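Local coordinates for protein adenosine deaminase 1 (Arthrobacter aurescens, PDB 3RYS) that probably catalyses the zinc-dependent hydrolytic deamination of adenine to hypoxanthine, a step of purine salvage, in a TIM-barrel domain, at residues 93-98 with 287-292; 140-145 with 152-157; 32-37 with 79-84; 200-205 with 252-257; 242-247 with 266-271. All coordinates share one frame; numbering follows the deposited sequence.

How the interactions relate
From the N terminus, interaction 3 comes first: residues 32-37 meet 79-84, closing a loop of 41 residues by tying helix 28-37 to helix 76-92. That second helix runs into strand 95-102, where interaction 1 opens; its partner, the start of helix 289-300, follows the last barrel strand in the chain, and so interactions 2, 4 and 5 all fall within its span. Interaction 2 is local, a strand against the helix that follows it. Interactions 4 and 5 cross, their segments alternating in the order 200-205, 242-247, 252-257, 266-271; the first includes Glu202 of the adenine pocket, whereas the second packs strand 244-246 on an outer helix; the centres of interactions 4 and 5 are about 14 Å apart.

Interaction 1 of 5, residues 93-98 with 287-292; sequences GGVRHA and GYVDDN
The carboxylate of Asp290 is the flat group turned to Gly93: Gly93 CA lies over one of its faces, 3.5 Å from Asp290 OD2, and the methylene behind it, Asp290 CB, comes 3.4 Å from Gly93 O. Asp290 CG lies between the backbone N and the carbonyl carbon (chi1 64°), which swings the group towards the glycine. Its charge is met by Arg89 NH1, in a salt bridge to Asp290 OD2. An apolar touch lies alongside: Val95 CG2 reaches Val289 CG1 at 3.5 Å, the two valines meeting at a slant, and Val289 also packs on Val15 and Glu17 of strand 15-17.

Both backbones are at helix ends. Gly94 closes helix 76-92 in a Schellman motif, just before strand 95-102 of the TIM barrel. Tyr288 is the N-cap of helix 289-300; its N donates to Asp291 OD2 at 2.9 Å, on the anti lone pair.

No hydrogen bond crosses between the segments, so the polar tie is indirect: Arg89, from the helix that ends beside Gly93, takes the carboxylate of Asp290, whose charge the start of helix 289-300 would probably also stabilise.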
# COMPACT_ATOMS: atom_id res chain seq x y z
N GLY A 93 -2.16 -9.89 12.31
CA GLY A 93 -0.74 -9.77 12.04
C GLY A 93 -0.09 -8.58 12.72
O GLY A 93 1.10 -8.31 12.51
N GLY A 94 -0.86 -7.85 13.51
CA GLY A 94 -0.31 -6.76 14.30
C GLY A 94 -0.64 -5.36 13.80
O GLY A 94 -0.31 -4.39 14.47
N VAL A 95 -1.28 -5.27 12.64
CA VAL A 95 -1.66 -3.97 12.08
C VAL A 95 -2.66 -3.25 12.99
O VAL A 95 -3.78 -3.71 13.19
CB VAL A 95 -2.25 -4.11 10.65
CG1 VAL A 95 -2.61 -2.75 10.08
CG2 VAL A 95 -1.27 -4.82 9.73
N ARG A 96 -2.23 -2.11 13.53
CA ARG A 96 -3.05 -1.35 14.47
C ARG A 96 -3.75 -0.20 13.76
O ARG A 96 -4.79 0.29 14.20
CB ARG A 96 -2.17 -0.82 15.59
CG ARG A 96 -1.58 -1.91 16.46
CD ARG A 96 -2.68 -2.56 17.26
NE ARG A 96 -3.24 -1.62 18.23
CZ ARG A 96 -4.52 -1.58 18.57
NH1 ARG A 96 -5.39 -2.42 18.02
NH2 ARG A 96 -4.94 -0.68 19.46
N HIS A 97 -3.17 0.20 12.63
CA HIS A 97 -3.69 1.29 11.82
C HIS A 97 -3.36 1.00 10.37
O HIS A 97 -2.23 0.62 10.04
CB HIS A 97 -3.06 2.61 12.26
CG HIS A 97 -3.55 3.80 11.49
ND1 HIS A 97 -2.88 4.31 10.40
CD2 HIS A 97 -4.64 4.59 11.67
CE1 HIS A 97 -3.54 5.36 9.94
NE2 HIS A 97 -4.61 5.55 10.69
N ALA A 98 -4.35 1.17 9.50
CA ALA A 98 -4.18 0.84 8.09
C ALA A 98 -4.65 1.98 7.21
O ALA A 98 -5.80 2.41 7.29
CB ALA A 98 -4.93 -0.43 7.76
N GLY A 287 2.39 -12.85 1.29
CA GLY A 287 2.59 -12.42 2.66
C GLY A 287 2.09 -11.03 3.01
O GLY A 287 2.11 -10.11 2.20
N TYR A 288 1.65 -10.90 4.26
CA TYR A 288 1.19 -9.62 4.78
C TYR A 288 2.35 -8.91 5.50
O TYR A 288 3.49 -9.35 5.41
CB TYR A 288 -0.02 -9.84 5.69
CG TYR A 288 -1.22 -10.35 4.92
CD1 TYR A 288 -1.29 -11.67 4.49
CD2 TYR A 288 -2.27 -9.50 4.60
CE1 TYR A 288 -2.37 -12.13 3.76
CE2 TYR A 288 -3.36 -9.95 3.88
CZ TYR A 288 -3.41 -11.27 3.46
OH TYR A 288 -4.50 -11.70 2.74
N VAL A 289 2.06 -7.81 6.18
CA VAL A 289 3.14 -7.05 6.81
C VAL A 289 3.96 -7.93 7.76
O VAL A 289 5.19 -7.92 7.72
CB VAL A 289 2.63 -5.79 7.53
CG1 VAL A 289 1.80 -6.17 8.75
CG2 VAL A 289 3.80 -4.90 7.94
N ASP A 290 3.27 -8.70 8.60
CA ASP A 290 3.96 -9.57 9.56
C ASP A 290 4.82 -10.60 8.84
O ASP A 290 5.84 -11.03 9.37
CB ASP A 290 2.97 -10.25 10.51
CG ASP A 290 2.01 -11.19 9.80
OD1 ASP A 290 2.23 -12.43 9.88
OD2 ASP A 290 1.05 -10.71 9.15
N ASP A 291 4.41 -10.99 7.64
CA ASP A 291 5.22 -11.88 6.82
C ASP A 291 6.45 -11.16 6.30
O ASP A 291 7.54 -11.74 6.22
CB ASP A 291 4.41 -12.43 5.65
CG ASP A 291 3.37 -13.45 6.09
OD1 ASP A 291 3.74 -14.40 6.84
OD2 ASP A 291 2.20 -13.30 5.70
N ASN A 292 6.29 -9.88 5.95
CA ASN A 292 7.43 -9.07 5.52
C ASN A 292 8.44 -8.95 6.65
O ASN A 292 9.64 -9.06 6.43
CB ASN A 292 6.99 -7.69 5.04
CG ASN A 292 6.44 -7.71 3.61
OD1 ASN A 292 7.15 -7.36 2.66
ND2 ASN A 292 5.18 -8.11 3.46

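Interaction 2 of 5, residues 140-145 with 152-157; sequences AAFLRD and LEVLDQ
Phe142 meets Val154 and Leu155 without a polar bond, the shortest one within either segment being Asp156 N to Leu152 O at 3.0 Å, a helical bond of the turn that carries both aliphatic residues. The contact itself is made by the far end of the aromatic ring. Phe142 CE1 is 4.2 Å from Val154 CB, which sits at the ring edge, near its plane. Phe142 CZ is 4.0 Å from Leu155 CB, approached obliquely, and the side chains of Phe142 and Leu155 cross at about a right angle. With its CG anti to the carbonyl carbon (chi1 -65°), Phe142 points from the strand toward the helix.

This is the first half of a beta-alpha-beta crossover of the TIM barrel: strand 135-143 leads into helix 148-160, which returns the chain to the parallel strand 167-171. Phe142 is hydrogen-bonded through its backbone to Gly169 and Asp171 of that strand, and both Phe142 and Leu155 touch Ile168, so the helix covers both strands. Leu155 continues onto Leu185 and Arg188 of helix 183-191, while Val154 packs on Pro104 and Gln105 of helix 104-108. Beyond the strand, at the end of the barrel that holds the active site, Arg144 NH1 donates to the carbonyl O of His199, a zinc ligand.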
# COMPACT_ATOMS: atom_id res chain seq x y z
N ALA A 140 -7.78 7.28 -2.30
CA ALA A 140 -8.09 7.02 -3.70
C ALA A 140 -6.82 7.18 -4.52
O ALA A 140 -6.22 8.26 -4.56
CB ALA A 140 -9.17 7.96 -4.19
N ALA A 141 -6.40 6.09 -5.16
CA ALA A 141 -5.21 6.11 -6.01
C ALA A 141 -5.58 6.15 -7.49
O ALA A 141 -6.56 5.53 -7.91
CB ALA A 141 -4.32 4.91 -5.72
N PHE A 142 -4.79 6.88 -8.26
CA PHE A 142 -5.08 7.09 -9.67
C PHE A 142 -4.10 6.35 -10.58
O PHE A 142 -2.92 6.25 -10.28
CB PHE A 142 -5.12 8.59 -9.98
CG PHE A 142 -6.24 9.31 -9.27
CD1 PHE A 142 -7.45 9.54 -9.91
CD2 PHE A 142 -6.10 9.74 -7.96
CE1 PHE A 142 -8.49 10.19 -9.26
CE2 PHE A 142 -7.14 10.39 -7.31
CZ PHE A 142 -8.33 10.61 -7.96
N LEU A 143 -4.62 5.81 -11.68
CA LEU A 143 -3.80 5.02 -12.60
C LEU A 143 -2.96 5.92 -13.50
O LEU A 143 -3.48 6.55 -14.42
CB LEU A 143 -4.68 4.10 -13.44
CG LEU A 143 -5.69 3.29 -12.62
CD1 LEU A 143 -6.54 2.40 -13.51
CD2 LEU A 143 -4.98 2.47 -11.55
N ARG A 144 -1.66 5.96 -13.24
CA ARG A 144 -0.78 6.89 -13.92
C ARG A 144 -0.68 6.65 -15.43
O ARG A 144 -0.22 7.52 -16.16
CB ARG A 144 0.61 6.88 -13.29
CG ARG A 144 1.36 5.56 -13.44
CD ARG A 144 2.51 5.49 -12.46
NE ARG A 144 3.27 6.73 -12.44
CZ ARG A 144 4.10 7.09 -11.47
NH1 ARG A 144 4.28 6.30 -10.42
NH2 ARG A 144 4.74 8.25 -11.54
N ASP A 145 -1.10 5.47 -15.88
CA ASP A 145 -1.08 5.17 -17.32
C ASP A 145 -2.43 5.44 -17.99
O ASP A 145 -2.72 4.93 -19.06
CB ASP A 145 -0.61 3.73 -17.60
CG ASP A 145 -1.31 2.70 -16.74
OD1 ASP A 145 -2.30 3.04 -16.06
OD2 ASP A 145 -0.87 1.53 -16.75
N LEU A 152 -8.79 13.73 -13.15
CA LEU A 152 -9.38 14.96 -12.61
C LEU A 152 -10.90 14.88 -12.57
O LEU A 152 -11.53 15.37 -11.64
CB LEU A 152 -8.93 16.18 -13.42
CG LEU A 152 -7.54 16.73 -13.05
CD1 LEU A 152 -6.96 17.59 -14.18
CD2 LEU A 152 -7.60 17.50 -11.74
N GLU A 153 -11.48 14.24 -13.58
CA GLU A 153 -12.93 14.09 -13.61
C GLU A 153 -13.43 13.14 -12.54
O GLU A 153 -14.45 13.40 -11.91
CB GLU A 153 -13.41 13.65 -14.99
CG GLU A 153 -13.57 14.80 -15.97
CD GLU A 153 -14.16 14.36 -17.30
OE1 GLU A 153 -14.55 13.18 -17.43
OE2 GLU A 153 -14.22 15.20 -18.22
N VAL A 154 -12.70 12.05 -12.32
CA VAL A 154 -13.04 11.10 -11.26
C VAL A 154 -12.90 11.77 -9.89
O VAL A 154 -13.78 11.63 -9.02
CB VAL A 154 -12.17 9.84 -11.32
CG1 VAL A 154 -12.45 8.93 -10.12
CG2 VAL A 154 -12.40 9.09 -12.62
N LEU A 155 -11.80 12.49 -9.69
CA LEU A 155 -11.60 13.24 -8.46
C LEU A 155 -12.78 14.16 -8.18
O LEU A 155 -13.30 14.19 -7.06
CB LEU A 155 -10.31 14.06 -8.54
CG LEU A 155 -10.03 14.95 -7.32
CD1 LEU A 155 -10.08 14.13 -6.05
CD2 LEU A 155 -8.69 15.66 -7.46
N ASP A 156 -13.20 14.91 -9.20
CA ASP A 156 -14.36 15.79 -9.10
C ASP A 156 -15.60 15.06 -8.58
O ASP A 156 -16.32 15.58 -7.73
CB ASP A 156 -14.68 16.41 -10.46
CG ASP A 156 -13.81 17.59 -10.79
OD1 ASP A 156 -13.28 18.23 -9.85
OD2 ASP A 156 -13.66 17.89 -11.99
N GLN A 157 -15.86 13.87 -9.12
CA GLN A 157 -17.02 13.10 -8.71
C GLN A 157 -16.90 12.59 -7.28
O GLN A 157 -17.88 12.57 -6.55
CB GLN A 157 -17.30 11.96 -9.67
CG GLN A 157 -18.49 12.22 -10.58
CD GLN A 157 -19.81 12.00 -9.87
OE1 GLN A 157 -20.11 10.90 -9.40
NE2 GLN A 157 -20.63 13.05 -9.79

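Interaction 3 of 5, residues 32-37 with 79-84; sequences FALAER and FTDMTR
Arg37 and Asp81 reach for each other from opposite directions, and the guanidinium meets the carboxylate end-on, through NH1 and NH2 rather than through NE. Both nitrogens close on one oxygen: Arg37 NH2 is 2.6 Å and Arg37 NH1 2.9 Å from Asp81 OD2. The oxygen lies near the guanidinium plane, yet the two flat groups are turned 47° apart, so this is not the coplanar pairing in which each nitrogen has an oxygen of its own. NH1 meets OD2 nearly along its C-O bond; NH2 arrives on the anti side, tilted out of the carboxylate plane. The NH2 bond is the straighter, at 148°.

The arginine chain leaves its helix with CG anti to the backbone N and bends at chi3 (72°), which presents its two terminal nitrogens to the aspartate. Leu34, one turn earlier, also points toward helix 76-92, with its CD2 a loose 4.5 Å from Asp81 OD2.

The bridge joins helix 28-37 to helix 76-92, the helix that leads into barrel strand 95-102, away from the zinc and adenine sites. Behind it, Phe79 O accepts both Thr83 N and Thr83 OG1, from opposite faces of its carbonyl plane.

Since Arg37 NH2 also forms a salt bridge with Asp78 OD1, a single guanidinium serves two carboxylates of one helix, and it probably offsets their mutual repulsion.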
# COMPACT_ATOMS: atom_id res chain seq x y z
N PHE A 32 -12.51 -16.94 -6.47
CA PHE A 32 -13.42 -17.99 -6.91
C PHE A 32 -14.79 -17.91 -6.25
O PHE A 32 -15.80 -18.27 -6.85
CB PHE A 32 -12.79 -19.36 -6.68
CG PHE A 32 -11.96 -19.83 -7.83
CD1 PHE A 32 -10.74 -19.25 -8.11
CD2 PHE A 32 -12.40 -20.86 -8.65
CE1 PHE A 32 -9.97 -19.68 -9.17
CE2 PHE A 32 -11.64 -21.29 -9.71
CZ PHE A 32 -10.42 -20.70 -9.98
N ALA A 33 -14.83 -17.44 -5.00
CA ALA A 33 -16.10 -17.32 -4.29
C ALA A 33 -16.95 -16.20 -4.87
O ALA A 33 -18.16 -16.35 -5.06
CB ALA A 33 -15.85 -17.10 -2.80
N LEU A 34 -16.32 -15.06 -5.15
CA LEU A 34 -17.02 -13.91 -5.70
C LEU A 34 -17.43 -14.18 -7.14
O LEU A 34 -18.51 -13.76 -7.58
CB LEU A 34 -16.17 -12.65 -5.60
CG LEU A 34 -15.87 -12.22 -4.16
CD1 LEU A 34 -14.98 -10.99 -4.13
CD2 LEU A 34 -17.16 -11.96 -3.40
N ALA A 35 -16.57 -14.87 -7.88
CA ALA A 35 -16.91 -15.29 -9.23
C ALA A 35 -18.20 -16.10 -9.19
O ALA A 35 -19.11 -15.88 -9.98
CB ALA A 35 -15.78 -16.12 -9.84
N GLU A 36 -18.27 -17.04 -8.24
CA GLU A 36 -19.42 -17.91 -8.13
C GLU A 36 -20.69 -17.13 -7.78
O GLU A 36 -21.73 -17.32 -8.41
CB GLU A 36 -19.17 -18.99 -7.08
CG GLU A 36 -20.23 -20.07 -7.05
CD GLU A 36 -19.72 -21.35 -6.44
OE1 GLU A 36 -18.48 -21.49 -6.29
OE2 GLU A 36 -20.55 -22.23 -6.10
N ARG A 37 -20.57 -16.25 -6.79
CA ARG A 37 -21.70 -15.44 -6.35
C ARG A 37 -22.22 -14.52 -7.46
O ARG A 37 -23.40 -14.17 -7.48
CB ARG A 37 -21.29 -14.61 -5.13
CG ARG A 37 -22.46 -14.08 -4.32
CD ARG A 37 -22.04 -13.71 -2.91
NE ARG A 37 -21.22 -12.50 -2.87
CZ ARG A 37 -20.65 -12.02 -1.77
NH1 ARG A 37 -20.80 -12.64 -0.61
NH2 ARG A 37 -19.92 -10.91 -1.84
N PHE A 79 -17.04 -5.54 -2.49
CA PHE A 79 -16.00 -4.66 -1.98
C PHE A 79 -15.88 -4.74 -0.46
O PHE A 79 -14.78 -4.79 0.08
CB PHE A 79 -16.23 -3.22 -2.45
CG PHE A 79 -15.98 -3.01 -3.91
CD1 PHE A 79 -14.69 -2.78 -4.38
CD2 PHE A 79 -17.02 -3.06 -4.83
CE1 PHE A 79 -14.45 -2.60 -5.74
CE2 PHE A 79 -16.78 -2.88 -6.18
CZ PHE A 79 -15.49 -2.65 -6.64
N THR A 80 -17.03 -4.76 0.21
CA THR A 80 -17.07 -4.90 1.66
C THR A 80 -16.38 -6.19 2.11
O THR A 80 -15.50 -6.16 2.96
CB THR A 80 -18.52 -4.92 2.17
OG1 THR A 80 -19.10 -3.62 2.01
CG2 THR A 80 -18.56 -5.32 3.63
N ASP A 81 -16.80 -7.31 1.53
CA ASP A 81 -16.20 -8.60 1.82
C ASP A 81 -14.68 -8.57 1.67
O ASP A 81 -13.96 -9.07 2.54
CB ASP A 81 -16.79 -9.68 0.91
CG ASP A 81 -18.18 -10.10 1.33
OD1 ASP A 81 -18.61 -9.72 2.44
OD2 ASP A 81 -18.85 -10.83 0.56
N MET A 82 -14.19 -7.99 0.58
CA MET A 82 -12.76 -7.96 0.32
C MET A 82 -12.02 -7.16 1.37
O MET A 82 -10.93 -7.55 1.82
CB MET A 82 -12.48 -7.37 -1.07
CG MET A 82 -11.03 -6.94 -1.26
SD MET A 82 -10.78 -6.16 -2.87
CE MET A 82 -11.81 -4.71 -2.71
N THR A 83 -12.61 -6.04 1.75
CA THR A 83 -12.00 -5.12 2.71
C THR A 83 -11.95 -5.76 4.09
O THR A 83 -10.95 -5.64 4.81
CB THR A 83 -12.77 -3.80 2.78
OG1 THR A 83 -12.98 -3.29 1.45
CG2 THR A 83 -12.00 -2.77 3.61
N ARG A 84 -13.02 -6.45 4.46
CA ARG A 84 -13.10 -7.08 5.77
C ARG A 84 -12.15 -8.26 5.89
O ARG A 84 -11.63 -8.53 6.97
CB ARG A 84 -14.54 -7.52 6.08
CG ARG A 84 -15.38 -6.40 6.66
CD ARG A 84 -16.87 -6.71 6.70
NE ARG A 84 -17.59 -5.60 7.32
CZ ARG A 84 -18.89 -5.37 7.18
NH1 ARG A 84 -19.64 -6.18 6.44
NH2 ARG A 84 -19.45 -4.32 7.78

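Interaction 4 of 5, residues 200-205 with 252-257; sequences AGEEGP and VRLRAV. With ADE (adenine), chain D.
Glu202 stands between adenine and Leu254. Its OE1 is 2.7 Å from N1 of the base, while its OE2 is 3.4 Å from the exocyclic N6; on the protein side Leu254 CD1 rests 3.5 Å from Glu202 OE2. The glutamate gets there fully stretched, with CG anti to the backbone N (chi1 -170°) and the chain extended beyond. One layer back, Ala256 CB lies 4.2 Å from Glu202 O, so the loop of the glutamate is touched at both its carboxylate and its backbone. Glu203 OE2 lies 4.4 Å from Leu254 O and accepts a hydrogen bond from Leu59 N.

The setting is the catalytic end of a TIM barrel of the adenosine deaminase family. The chain leaves strand 195-200 just after the zinc ligand His199, and Glu202, predicted to be the proton donor, also touches His223.

Further out, Glu174 fixes the loop: its OE2 accepts from Gly201 N, and its OE1 from Glu203 N and Gly204 N. Arg226 NH1 takes Glu203 O. Leu254 is itself packed on Leu59, Phe62 and Phe285. It sits just ahead of Arg255, where helix 248-253 ends in a Schellman motif; there Val252 O is held twice, by Arg255 N at 3.0 Å and by Arg255 NH1 at 2.7 Å, with Val252 O at the edge of the guanidinium, close to its plane.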
# COMPACT_ATOMS: atom_id res chain seq x y z
N ALA A 200 6.82 6.14 -6.28
CA ALA A 200 8.01 6.68 -6.92
C ALA A 200 9.26 5.87 -6.58
O ALA A 200 9.48 5.50 -5.43
CB ALA A 200 8.21 8.15 -6.53
N GLY A 201 10.07 5.59 -7.60
CA GLY A 201 11.33 4.92 -7.38
C GLY A 201 11.22 3.41 -7.24
O GLY A 201 12.11 2.76 -6.71
N GLU A 202 10.10 2.86 -7.71
CA GLU A 202 9.94 1.41 -7.73
C GLU A 202 10.69 0.87 -8.94
O GLU A 202 11.70 0.18 -8.80
CB GLU A 202 8.46 1.05 -7.81
CG GLU A 202 8.18 -0.42 -7.61
CD GLU A 202 6.71 -0.73 -7.68
OE1 GLU A 202 5.92 0.22 -7.89
OE2 GLU A 202 6.33 -1.91 -7.51
N GLU A 203 10.18 1.20 -10.12
CA GLU A 203 10.88 0.90 -11.37
C GLU A 203 11.30 2.22 -12.01
O GLU A 203 12.17 2.25 -12.88
CB GLU A 203 9.99 0.10 -12.32
CG GLU A 203 9.85 -1.37 -11.94
CD GLU A 203 9.15 -2.19 -13.01
OE1 GLU A 203 8.55 -1.60 -13.92
OE2 GLU A 203 9.20 -3.44 -12.93
N GLY A 204 10.66 3.31 -11.58
CA GLY A 204 11.03 4.64 -12.02
C GLY A 204 12.30 5.12 -11.33
O GLY A 204 12.62 4.66 -10.23
N PRO A 205 13.02 6.05 -11.97
CA PRO A 205 14.33 6.52 -11.50
C PRO A 205 14.20 7.47 -10.32
O PRO A 205 13.11 7.99 -10.05
CB PRO A 205 14.87 7.31 -12.70
CG PRO A 205 13.90 7.11 -13.81
CD PRO A 205 12.60 6.74 -13.19
N VAL A 252 10.89 -7.96 -4.36
CA VAL A 252 11.50 -9.22 -4.75
C VAL A 252 10.66 -9.93 -5.81
O VAL A 252 11.17 -10.32 -6.86
CB VAL A 252 11.71 -10.17 -3.54
CG1 VAL A 252 12.05 -11.56 -4.01
CG2 VAL A 252 12.81 -9.63 -2.63
N ARG A 253 9.36 -10.06 -5.55
CA ARG A 253 8.49 -10.80 -6.44
C ARG A 253 8.25 -10.09 -7.78
O ARG A 253 7.83 -10.72 -8.74
CB ARG A 253 7.16 -11.12 -5.75
CG ARG A 253 7.26 -12.26 -4.74
CD ARG A 253 7.37 -13.61 -5.44
NE ARG A 253 6.21 -13.89 -6.27
CZ ARG A 253 5.07 -14.42 -5.83
NH1 ARG A 253 4.07 -14.63 -6.66
NH2 ARG A 253 4.93 -14.75 -4.54
N LEU A 254 8.54 -8.79 -7.83
CA LEU A 254 8.40 -8.03 -9.07
C LEU A 254 9.75 -7.87 -9.76
O LEU A 254 9.86 -7.23 -10.80
CB LEU A 254 7.79 -6.65 -8.81
CG LEU A 254 6.32 -6.62 -8.40
CD1 LEU A 254 5.80 -5.20 -8.48
CD2 LEU A 254 5.49 -7.54 -9.29
N ARG A 255 10.78 -8.46 -9.14
CA ARG A 255 12.13 -8.49 -9.71
C ARG A 255 12.85 -7.14 -9.69
O ARG A 255 13.87 -6.97 -10.34
CB ARG A 255 12.12 -9.08 -11.12
CG ARG A 255 11.23 -10.30 -11.30
CD ARG A 255 11.41 -11.33 -10.19
NE ARG A 255 12.72 -11.99 -10.23
CZ ARG A 255 13.62 -11.93 -9.24
NH1 ARG A 255 13.35 -11.25 -8.14
NH2 ARG A 255 14.78 -12.56 -9.36
N ALA A 256 12.32 -6.18 -8.93
CA ALA A 256 13.02 -4.92 -8.72
C ALA A 256 14.27 -5.20 -7.90
O ALA A 256 15.29 -4.52 -8.05
CB ALA A 256 12.13 -3.92 -8.00
N VAL A 257 14.18 -6.21 -7.04
CA VAL A 257 15.31 -6.70 -6.26
C VAL A 257 15.45 -8.20 -6.50
O VAL A 257 14.46 -8.93 -6.47
CB VAL A 257 15.11 -6.44 -4.74
CG1 VAL A 257 16.20 -7.13 -3.94
CG2 VAL A 257 15.10 -4.94 -4.45
N9 ADE D . -0.64 -1.04 -8.30
C8 ADE D . -0.83 -1.89 -7.24
N7 ADE D . 0.27 -2.14 -6.56
C5 ADE D . 1.24 -1.41 -7.23
C6 ADE D . 2.63 -1.25 -7.01
N6 ADE D . 3.28 -1.86 -6.01
N1 ADE D . 3.31 -0.45 -7.86
C2 ADE D . 2.64 0.14 -8.86
N3 ADE D . 1.35 0.07 -9.17
C4 ADE D . 0.70 -0.73 -8.31

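Interaction 5 of 5, residues 242-247 with 266-271; sequences VPLTVC and PEMLAI
Apolar packing accounts for the whole cross-segment contact, and one methyl group carries it: Met268 CE lies 3.6 Å from Leu244 CD2 and 4.2 Å from Val246 CG2. The methionine leaves its helix with CG anti to the carbonyl carbon, runs extended through chi2 and then bends at chi3 (82°), which turns the methyl to the two strand residues while the sulfur stays behind. It crosses Leu244 at about a right angle and Val246 at a slant. Val246 offers the branch anti to its carbonyl carbon. Val275, on the neighbouring strand, touches all three residues and completes this buried patch.

The hydrogen bonds lie within the segments or lead away from them. Ala270 N to Pro266 O and Ile271 N to Glu267 O, both 2.9 Å, hold the last turn of helix 265-270. In the strand, Val246 N makes a weak 3.1 Å bond to Leu244 O around an inverse gamma turn centred on Thr245. Leu244 pairs through its backbone with Asn274 and Cys276. Thr245, between the two residues that meet the methionine, instead uses its OG1 towards Asp222 OD1 and towards ND1 of His19, a zinc ligand; it therefore acts in the second shell of the metal site.

Helix 265-270 lies on the chain path from strand 244-246 to the parallel strand 275-277, and its packing over both strands is that of a beta-alpha-beta crossover in a TIM barrel, with an apolar layer outside and the zinc site inside.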
# COMPACT_ATOMS: atom_id res chain seq x y z
N VAL A 242 11.36 12.45 4.93
CA VAL A 242 10.26 12.02 4.08
C VAL A 242 10.00 10.54 4.31
O VAL A 242 10.89 9.72 4.11
CB VAL A 242 10.58 12.25 2.59
CG1 VAL A 242 9.37 11.92 1.72
CG2 VAL A 242 11.03 13.69 2.35
N PRO A 243 8.78 10.19 4.75
CA PRO A 243 8.45 8.78 4.95
C PRO A 243 8.57 8.00 3.64
O PRO A 243 8.07 8.46 2.61
CB PRO A 243 6.99 8.81 5.40
CG PRO A 243 6.78 10.19 5.94
CD PRO A 243 7.67 11.08 5.12
N LEU A 244 9.25 6.86 3.70
CA LEU A 244 9.36 5.95 2.55
C LEU A 244 8.66 4.62 2.85
O LEU A 244 9.10 3.86 3.73
CB LEU A 244 10.83 5.71 2.18
CG LEU A 244 11.40 6.50 0.99
CD1 LEU A 244 11.16 8.00 1.13
CD2 LEU A 244 12.88 6.21 0.79
N THR A 245 7.58 4.34 2.14
CA THR A 245 6.84 3.12 2.39
C THR A 245 7.40 1.92 1.61
O THR A 245 6.90 1.54 0.54
CB THR A 245 5.32 3.31 2.15
OG1 THR A 245 5.07 3.63 0.78
CG2 THR A 245 4.80 4.45 3.02
N VAL A 246 8.46 1.32 2.16
CA VAL A 246 9.12 0.18 1.53
C VAL A 246 8.28 -1.10 1.58
O VAL A 246 7.61 -1.38 2.58
CB VAL A 246 10.49 -0.10 2.17
CG1 VAL A 246 11.21 -1.22 1.42
CG2 VAL A 246 11.33 1.16 2.22
N CYS A 247 8.34 -1.88 0.50
CA CYS A 247 7.61 -3.14 0.42
C CYS A 247 8.56 -4.25 -0.02
O CYS A 247 8.71 -4.51 -1.21
CB CYS A 247 6.44 -3.03 -0.56
SG CYS A 247 5.43 -1.54 -0.35
N PRO A 266 17.93 -2.56 4.97
CA PRO A 266 18.85 -2.41 6.10
C PRO A 266 19.71 -1.16 5.96
O PRO A 266 19.83 -0.39 6.91
CB PRO A 266 19.73 -3.66 6.01
CG PRO A 266 18.92 -4.65 5.25
CD PRO A 266 18.09 -3.86 4.29
N GLU A 267 20.30 -0.97 4.79
CA GLU A 267 21.16 0.18 4.52
C GLU A 267 20.38 1.49 4.61
O GLU A 267 20.89 2.50 5.11
CB GLU A 267 21.83 0.03 3.15
CG GLU A 267 22.75 1.19 2.78
CD GLU A 267 23.40 1.03 1.40
OE1 GLU A 267 23.01 0.10 0.65
OE2 GLU A 267 24.30 1.83 1.07
N MET A 268 19.14 1.47 4.12
CA MET A 268 18.27 2.64 4.12
C MET A 268 17.97 3.08 5.55
O MET A 268 17.97 4.27 5.88
CB MET A 268 16.96 2.36 3.39
CG MET A 268 17.12 2.09 1.89
SD MET A 268 15.59 1.54 1.11
CE MET A 268 14.74 3.09 0.81
N LEU A 269 17.71 2.09 6.41
CA LEU A 269 17.47 2.34 7.81
C LEU A 269 18.74 2.88 8.47
O LEU A 269 18.71 3.90 9.15
CB LEU A 269 17.01 1.06 8.51
CG LEU A 269 16.52 1.19 9.95
CD1 LEU A 269 15.30 2.10 10.02
CD2 LEU A 269 16.19 -0.19 10.51
N ALA A 270 19.86 2.20 8.24
CA ALA A 270 21.13 2.61 8.82
C ALA A 270 21.50 4.06 8.48
O ALA A 270 22.06 4.76 9.31
CB ALA A 270 22.24 1.66 8.41
N ILE A 271 21.20 4.49 7.25
CA ILE A 271 21.57 5.85 6.85
C ILE A 271 20.52 6.90 7.20
O ILE A 271 20.66 8.07 6.83
CB ILE A 271 21.89 5.95 5.35
CG1 ILE A 271 20.66 5.60 4.51
CG2 ILE A 271 23.09 5.08 4.99
CD1 ILE A 271 20.91 5.63 3.02